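Local coordinates for protein five-membered-cyclitol-phosphate synthase (Streptomyces citricolor, PDB 6K96) that binds nicotinamide-adenine-dinucleotide and belongs to the myo-inositol-1-phosphate synthase family, assembling from four copies of its chain, at residues Val192-Leu197 with Ala209-Leu214; Glu220-Leu225 with Ala256-His261. All coordinates share one frame; numbering follows the deposited sequence.

How the interactions relate
Interaction 1 (192-197 with 209-214) is wholly buried, whereas interaction 2 (220-225 with 256-261) is partly buried and runs out to an exposed arginine. Both reach the same mixed sheet, in which strands 207-217 and 255-258 are parallel neighbours, and helix 220-225 follows directly on strand 207-217. Their centres lie about 21 Å apart, yet they meet where L214 CB packs on A256 CB at 3.8 Å. Chemistry follows place: in the interior a histidine is held by two directed hydrogen bonds, while on the helix whose other side lines the NAD pocket an arginine and a phenylalanine pack around a tyrosine. Both also touch the second subunit.

Interaction 1. Residues Val192-Leu197 with Ala209-Leu214; sequences VVHRAL and ASSYQL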
loop_
_atom_site.group_PDB
_atom_site.type_symbol
_atom_site.label_atom_id
_atom_site.label_comp_id
_atom_site.label_asym_id
_atom_site.label_seq_id
_atom_site.Cartn_x
_atom_site.Cartn_y
_atom_site.Cartn_z
ATOM N N VAL B 192 17.270 -2.770 -6.830
ATOM C CA VAL B 192 17.347 -4.252 -6.788
ATOM C C VAL B 192 15.944 -4.798 -6.502
ATOM O O VAL B 192 15.597 -5.783 -7.133
ATOM C CB VAL B 192 18.403 -4.759 -5.792
ATOM C CG1 VAL B 192 18.012 -4.507 -4.322
ATOM C CG2 VAL B 192 18.648 -6.241 -6.023
ATOM N N VAL B 193 15.133 -4.161 -5.669
ATOM C CA VAL B 193 13.729 -4.624 -5.470
ATOM C C VAL B 193 12.957 -4.459 -6.767
ATOM O O VAL B 193 12.305 -5.379 -7.170
ATOM C CB VAL B 193 12.947 -3.924 -4.348
ATOM C CG1 VAL B 193 11.538 -4.485 -4.268
ATOM C CG2 VAL B 193 13.637 -4.019 -3.014
ATOM N N HIS B 194 12.978 -3.284 -7.382
ATOM C CA HIS B 194 12.182 -3.059 -8.619
ATOM C C HIS B 194 12.579 -4.101 -9.671
ATOM O O HIS B 194 11.704 -4.725 -10.304
ATOM C CB HIS B 194 12.378 -1.630 -9.114
ATOM C CG HIS B 194 11.399 -1.217 -10.148
ATOM N ND1 HIS B 194 11.249 0.090 -10.488
ATOM C CD2 HIS B 194 10.476 -1.902 -10.845
ATOM C CE1 HIS B 194 10.274 0.193 -11.369
ATOM N NE2 HIS B 194 9.788 -1.004 -11.603
ATOM N N ARG B 195 13.885 -4.290 -9.811
ATOM C CA ARG B 195 14.519 -5.116 -10.865
ATOM C C ARG B 195 14.129 -6.581 -10.643
ATOM O O ARG B 195 13.883 -7.246 -11.622
ATOM C CB ARG B 195 16.029 -4.794 -10.833
ATOM C CG ARG B 195 16.926 -5.668 -11.691
ATOM C CD ARG B 195 18.412 -5.448 -11.359
ATOM N NE ARG B 195 19.199 -6.284 -12.269
ATOM C CZ ARG B 195 20.038 -5.853 -13.228
ATOM N NH1 ARG B 195 20.300 -4.564 -13.386
ATOM N NH2 ARG B 195 20.645 -6.731 -14.017
ATOM N N ALA B 196 14.144 -7.048 -9.388
ATOM C CA ALA B 196 13.821 -8.436 -9.022
ATOM C C ALA B 196 12.374 -8.719 -9.438
ATOM O O ALA B 196 12.118 -9.827 -9.981
ATOM C CB ALA B 196 14.016 -8.666 -7.540
ATOM N N LEU B 197 11.465 -7.781 -9.188
ATOM C CA LEU B 197 10.027 -7.978 -9.461
ATOM C C LEU B 197 9.832 -7.994 -10.958
ATOM O O LEU B 197 9.026 -8.809 -11.433
ATOM C CB LEU B 197 9.165 -6.915 -8.764
ATOM C CG LEU B 197 9.076 -7.109 -7.249
ATOM C CD1 LEU B 197 8.388 -5.964 -6.523
ATOM C CD2 LEU B 197 8.411 -8.425 -6.924
ATOM N N ALA B 209 2.940 -3.915 -19.102
ATOM C CA ALA B 209 2.207 -2.744 -19.614
ATOM C C ALA B 209 2.970 -1.495 -19.175
ATOM O O ALA B 209 3.088 -0.588 -20.002
ATOM C CB ALA B 209 0.788 -2.680 -19.107
ATOM N N SER B 210 3.436 -1.425 -17.931
ATOM C CA SER B 210 3.893 -0.143 -17.363
ATOM C C SER B 210 4.413 -0.347 -15.967
ATOM O O SER B 210 3.966 -1.347 -15.304
ATOM C CB SER B 210 2.812 0.904 -17.357
ATOM O OG SER B 210 1.946 0.798 -16.254
ATOM N N SER B 211 5.320 0.538 -15.549
ATOM C CA SER B 211 5.859 0.535 -14.162
ATOM C C SER B 211 6.354 1.940 -13.817
ATOM O O SER B 211 6.604 2.655 -14.702
ATOM C CB SER B 211 6.871 -0.591 -13.921
ATOM O OG SER B 211 7.385 -0.578 -12.588
ATOM N N TYR B 212 6.310 2.335 -12.564
ATOM C CA TYR B 212 7.011 3.523 -12.041
ATOM C C TYR B 212 7.638 3.161 -10.710
ATOM O O TYR B 212 7.173 2.259 -9.989
ATOM C CB TYR B 212 6.142 4.792 -11.965
ATOM C CG TYR B 212 4.833 4.699 -11.225
ATOM C CD1 TYR B 212 4.806 4.854 -9.858
ATOM C CD2 TYR B 212 3.630 4.463 -11.883
ATOM C CE1 TYR B 212 3.624 4.741 -9.130
ATOM C CE2 TYR B 212 2.445 4.342 -11.178
ATOM C CZ TYR B 212 2.439 4.488 -9.795
ATOM O OH TYR B 212 1.303 4.374 -9.054
ATOM N N GLN B 213 8.690 3.901 -10.429
ATOM C CA GLN B 213 9.465 3.897 -9.176
ATOM C C GLN B 213 9.587 5.364 -8.785
ATOM O O GLN B 213 10.002 6.118 -9.643
ATOM C CB GLN B 213 10.821 3.270 -9.481
ATOM C CG GLN B 213 11.893 3.558 -8.441
ATOM C CD GLN B 213 13.223 2.885 -8.698
ATOM O OE1 GLN B 213 14.219 3.264 -8.079
ATOM N NE2 GLN B 213 13.246 1.869 -9.568
ATOM N N LEU B 214 9.201 5.752 -7.573
ATOM C CA LEU B 214 9.568 7.085 -7.052
ATOM C C LEU B 214 10.141 6.953 -5.661
ATOM O O LEU B 214 9.705 6.044 -5.004
ATOM C CB LEU B 214 8.384 8.045 -7.123
ATOM C CG LEU B 214 7.028 7.541 -6.642
ATOM C CD1 LEU B 214 6.661 8.268 -5.361
ATOM C CD2 LEU B 214 5.994 7.872 -7.727
#
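H194 reaches from its helix to strand 209-214 and sets its imidazole edge-on between S211 and Q213, one ring nitrogen for each. ND1 accepts from Q213 NE2 at 2.8 Å; the amide nitrogen lies close to the ring plane, although the bond bends to 144° at the hydrogen. Amide and imidazole planes are turned 53° apart. The second nitrogen, NE2, donates to S211 OG at 2.6 Å, with the hydroxyl tilted somewhat from the ring plane. This pattern is consistent with a proton on NE2. With CG anti to the backbone N, the side chain carries the H194 ring toward the strand. Q213 is likewise extended, and its CB lies 3.4 Å from H194 ND1, so the start of its chain also borders the ring. Two bonds at separate nitrogens fix the ring's rotation. Second partners extend the network: S211 OG is also bonded to N271 O on the neighbouring antiparallel strand 265-275, and Q213 OE1 takes a bond from K236 NZ, which probably helps hold the amide with NE2 facing the histidine. Helix and strand run antiparallel at 167°, their axes 10.3 Å apart: a helix packed on the face of a mixed sheet and followed by the strand it lies against.

Interaction 2. Residues Glu220-Leu225 with Ala256-His261; sequences EDFRNL and AGYVAH. With NAD (nicotinamide-adenine-dinucleotide), chain G.
The Y258 ring has R223 over one face and F222 at its edge. The guanidinium sits off-centre above the tyrosine, its CZ 4.0 Å from the ring centroid and 30° off the normal, a cation-pi contact. The two planes are 42° apart rather than stacked, so R223 NH2 dips closest and comes within 3.1 Å of Y258 CE2. A bend at chi3 (-121°) folds the arginine over the ring, while its CG lies above the same face, 4.0 Å from Y258 CE1. At the tyrosine edge, F222 CD1 meets Y258 CD1 at 4.0 Å, the two side chains lying alongside each other and pointing opposite ways. The phenylalanine also approaches the strand backbone obliquely, with its CE1 3.2 Å from G257 O. On another side of the helix, D221 OD1 accepts a hydrogen bond of 2.6 Å from O2D of NAD, and E220 CB lies near the phosphate oxygen O1A. Helix 220-225 thus lies between NAD and strand 255-258 of the mixed sheet. Its grip on 256-261 rests on cation-pi attraction and apolar contact, with no clear hydrogen bond between the segments, whereas its hold on NAD includes a directed polar bond to a ribose hydroxyl.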
loop_
_atom_site.group_PDB
_atom_site.type_symbol
_atom_site.label_atom_id
_atom_site.label_comp_id
_atom_site.label_asym_id
_atom_site.label_seq_id
_atom_site.Cartn_x
_atom_site.Cartn_y
_atom_site.Cartn_z
ATOM N N GLU B 220 20.953 15.546 3.468
ATOM C CA GLU B 220 21.843 16.340 2.606
ATOM C C GLU B 220 22.115 15.509 1.348
ATOM O O GLU B 220 22.078 16.132 0.255
ATOM C CB GLU B 220 23.061 16.798 3.403
ATOM C CG GLU B 220 23.375 18.289 3.244
ATOM C CD GLU B 220 22.247 19.313 3.427
ATOM O OE1 GLU B 220 21.437 19.158 4.382
ATOM O OE2 GLU B 220 22.187 20.293 2.593
ATOM N N ASP B 221 22.300 14.185 1.420
ATOM C CA ASP B 221 22.612 13.392 0.195
ATOM C C ASP B 221 21.472 13.631 -0.799
ATOM O O ASP B 221 21.743 14.050 -1.984
ATOM C CB ASP B 221 22.905 11.901 0.434
ATOM C CG ASP B 221 23.203 11.047 -0.805
ATOM O OD1 ASP B 221 24.026 11.503 -1.624
ATOM O OD2 ASP B 221 22.609 9.925 -0.996
ATOM N N PHE B 222 20.243 13.441 -0.351
ATOM C CA PHE B 222 19.072 13.492 -1.250
ATOM C C PHE B 222 18.908 14.917 -1.813
ATOM O O PHE B 222 18.601 15.047 -3.003
ATOM C CB PHE B 222 17.861 12.950 -0.492
ATOM C CG PHE B 222 16.624 12.772 -1.316
ATOM C CD1 PHE B 222 15.774 13.830 -1.506
ATOM C CD2 PHE B 222 16.339 11.575 -1.910
ATOM C CE1 PHE B 222 14.643 13.710 -2.300
ATOM C CE2 PHE B 222 15.184 11.434 -2.659
ATOM C CZ PHE B 222 14.367 12.511 -2.886
ATOM N N ARG B 223 19.054 15.922 -0.958
ATOM C CA ARG B 223 19.073 17.376 -1.286
ATOM C C ARG B 223 20.156 17.689 -2.358
ATOM O O ARG B 223 19.848 18.400 -3.339
ATOM C CB ARG B 223 19.290 18.189 -0.005
ATOM C CG ARG B 223 18.407 19.429 0.076
ATOM C CD ARG B 223 18.906 20.645 0.855
ATOM N NE ARG B 223 17.911 20.888 1.899
ATOM C CZ ARG B 223 16.661 21.354 1.705
ATOM N NH1 ARG B 223 16.232 21.672 0.493
ATOM N NH2 ARG B 223 15.835 21.531 2.725
ATOM N N ASN B 224 21.367 17.137 -2.215
ATOM C CA ASN B 224 22.448 17.239 -3.229
ATOM C C ASN B 224 21.988 16.600 -4.547
ATOM O O ASN B 224 22.015 17.291 -5.589
ATOM C CB ASN B 224 23.763 16.594 -2.774
ATOM C CG ASN B 224 24.868 16.732 -3.806
ATOM O OD1 ASN B 224 25.202 17.861 -4.223
ATOM N ND2 ASN B 224 25.475 15.610 -4.187
ATOM N N LEU B 225 21.590 15.322 -4.555
ATOM C CA LEU B 225 21.278 14.640 -5.847
ATOM C C LEU B 225 20.293 15.500 -6.675
ATOM O O LEU B 225 20.594 15.728 -7.876
ATOM C CB LEU B 225 20.750 13.230 -5.587
ATOM C CG LEU B 225 21.766 12.094 -5.361
ATOM C CD1 LEU B 225 23.231 12.505 -5.559
ATOM C CD2 LEU B 225 21.578 11.464 -3.986
ATOM N N ALA B 256 11.418 12.226 -6.402
ATOM C CA ALA B 256 9.995 12.661 -6.423
ATOM C C ALA B 256 9.824 13.894 -5.538
ATOM O O ALA B 256 8.869 14.680 -5.762
ATOM C CB ALA B 256 9.030 11.592 -6.011
ATOM N N GLY B 257 10.706 14.096 -4.558
ATOM C CA GLY B 257 10.436 15.158 -3.573
ATOM C C GLY B 257 11.154 14.949 -2.272
ATOM O O GLY B 257 11.440 13.787 -1.878
ATOM N N TYR B 258 11.453 16.070 -1.655
ATOM C CA TYR B 258 12.291 16.178 -0.455
ATOM C C TYR B 258 11.333 16.441 0.708
ATOM O O TYR B 258 10.638 17.485 0.710
ATOM C CB TYR B 258 13.337 17.269 -0.609
ATOM C CG TYR B 258 14.078 17.558 0.658
ATOM C CD1 TYR B 258 15.180 16.815 1.018
ATOM C CD2 TYR B 258 13.673 18.570 1.505
ATOM C CE1 TYR B 258 15.904 17.115 2.158
ATOM C CE2 TYR B 258 14.345 18.847 2.682
ATOM C CZ TYR B 258 15.451 18.102 3.024
ATOM O OH TYR B 258 16.116 18.378 4.189
ATOM N N VAL B 259 11.269 15.499 1.663
ATOM C CA VAL B 259 10.325 15.602 2.813
ATOM C C VAL B 259 11.154 15.687 4.078
ATOM O O VAL B 259 11.842 14.730 4.426
ATOM C CB VAL B 259 9.319 14.456 2.794
ATOM C CG1 VAL B 259 8.408 14.409 4.028
ATOM C CG2 VAL B 259 8.526 14.567 1.497
ATOM N N ALA B 260 11.095 16.854 4.697
ATOM C CA ALA B 260 12.070 17.296 5.701
ATOM C C ALA B 260 12.006 16.322 6.877
ATOM O O ALA B 260 13.099 15.903 7.296
ATOM C CB ALA B 260 11.795 18.739 6.081
ATOM N N HIS B 261 10.783 15.951 7.308
ATOM C CA HIS B 261 10.531 15.084 8.503
ATOM C C HIS B 261 10.909 13.616 8.234
ATOM O O HIS B 261 10.824 12.871 9.166
ATOM C CB HIS B 261 9.070 15.206 8.984
ATOM C CG HIS B 261 8.071 14.505 8.114
ATOM N ND1 HIS B 261 7.191 15.189 7.306
ATOM C CD2 HIS B 261 7.814 13.188 7.918
ATOM C CE1 HIS B 261 6.457 14.322 6.628
ATOM N NE2 HIS B 261 6.839 13.089 6.962
HETATM P PA NAD G . 26.387 13.628 3.716
HETATM O O1A NAD G . 25.864 14.757 2.914
HETATM O O2A NAD G . 25.618 13.312 4.969
HETATM O O5B NAD G . 27.933 13.694 4.024
HETATM C C5B NAD G . 28.672 14.636 3.213
HETATM C C4B NAD G . 29.747 15.269 4.055
HETATM O O4B NAD G . 30.861 15.787 3.254
HETATM C C3B NAD G . 29.243 16.465 4.869
HETATM O O3B NAD G . 29.778 16.372 6.183
HETATM C C2B NAD G . 29.870 17.642 4.126
HETATM O O2B NAD G . 29.799 18.707 5.030
HETATM C C1B NAD G . 31.242 17.026 3.835
HETATM N N9A NAD G . 32.104 17.708 2.890
HETATM C C8A NAD G . 31.651 18.477 1.846
HETATM N N7A NAD G . 32.617 18.911 1.069
HETATM C C5A NAD G . 33.779 18.372 1.610
HETATM C C6A NAD G . 35.128 18.474 1.216
HETATM N N6A NAD G . 35.515 19.150 0.141
HETATM N N1A NAD G . 36.053 17.784 1.939
HETATM C C2A NAD G . 35.622 17.106 3.020
HETATM N N3A NAD G . 34.384 16.961 3.486
HETATM C C4A NAD G . 33.481 17.615 2.729
HETATM O O3 NAD G . 26.362 12.343 2.785
HETATM P PN NAD G . 26.123 10.801 3.174
HETATM O O1N NAD G . 27.087 10.454 4.242
HETATM O O2N NAD G . 24.636 10.702 3.320
HETATM O O5D NAD G . 26.595 10.084 1.808
HETATM C C5D NAD G . 28.004 10.286 1.380
HETATM C C4D NAD G . 28.156 9.857 -0.050
HETATM O O4D NAD G . 27.907 8.442 -0.212
HETATM C C3D NAD G . 27.189 10.581 -0.997
HETATM O O3D NAD G . 27.883 10.823 -2.202
HETATM C C2D NAD G . 26.152 9.506 -1.309
HETATM O O2D NAD G . 25.523 9.579 -2.574
HETATM C C1D NAD G . 27.027 8.254 -1.329
HETATM N N1N NAD G . 26.166 7.037 -1.226
HETATM C C2N NAD G . 25.180 6.963 -0.186
HETATM C C3N NAD G . 24.232 5.954 -0.156
HETATM C C7N NAD G . 23.250 5.925 1.001
HETATM O O7N NAD G . 23.389 6.703 1.936
HETATM N N7N NAD G . 22.249 5.049 0.952
HETATM C C4N NAD G . 24.247 5.030 -1.201
HETATM C C5N NAD G . 25.307 5.008 -2.098
HETATM C C6N NAD G . 26.202 6.061 -2.150
#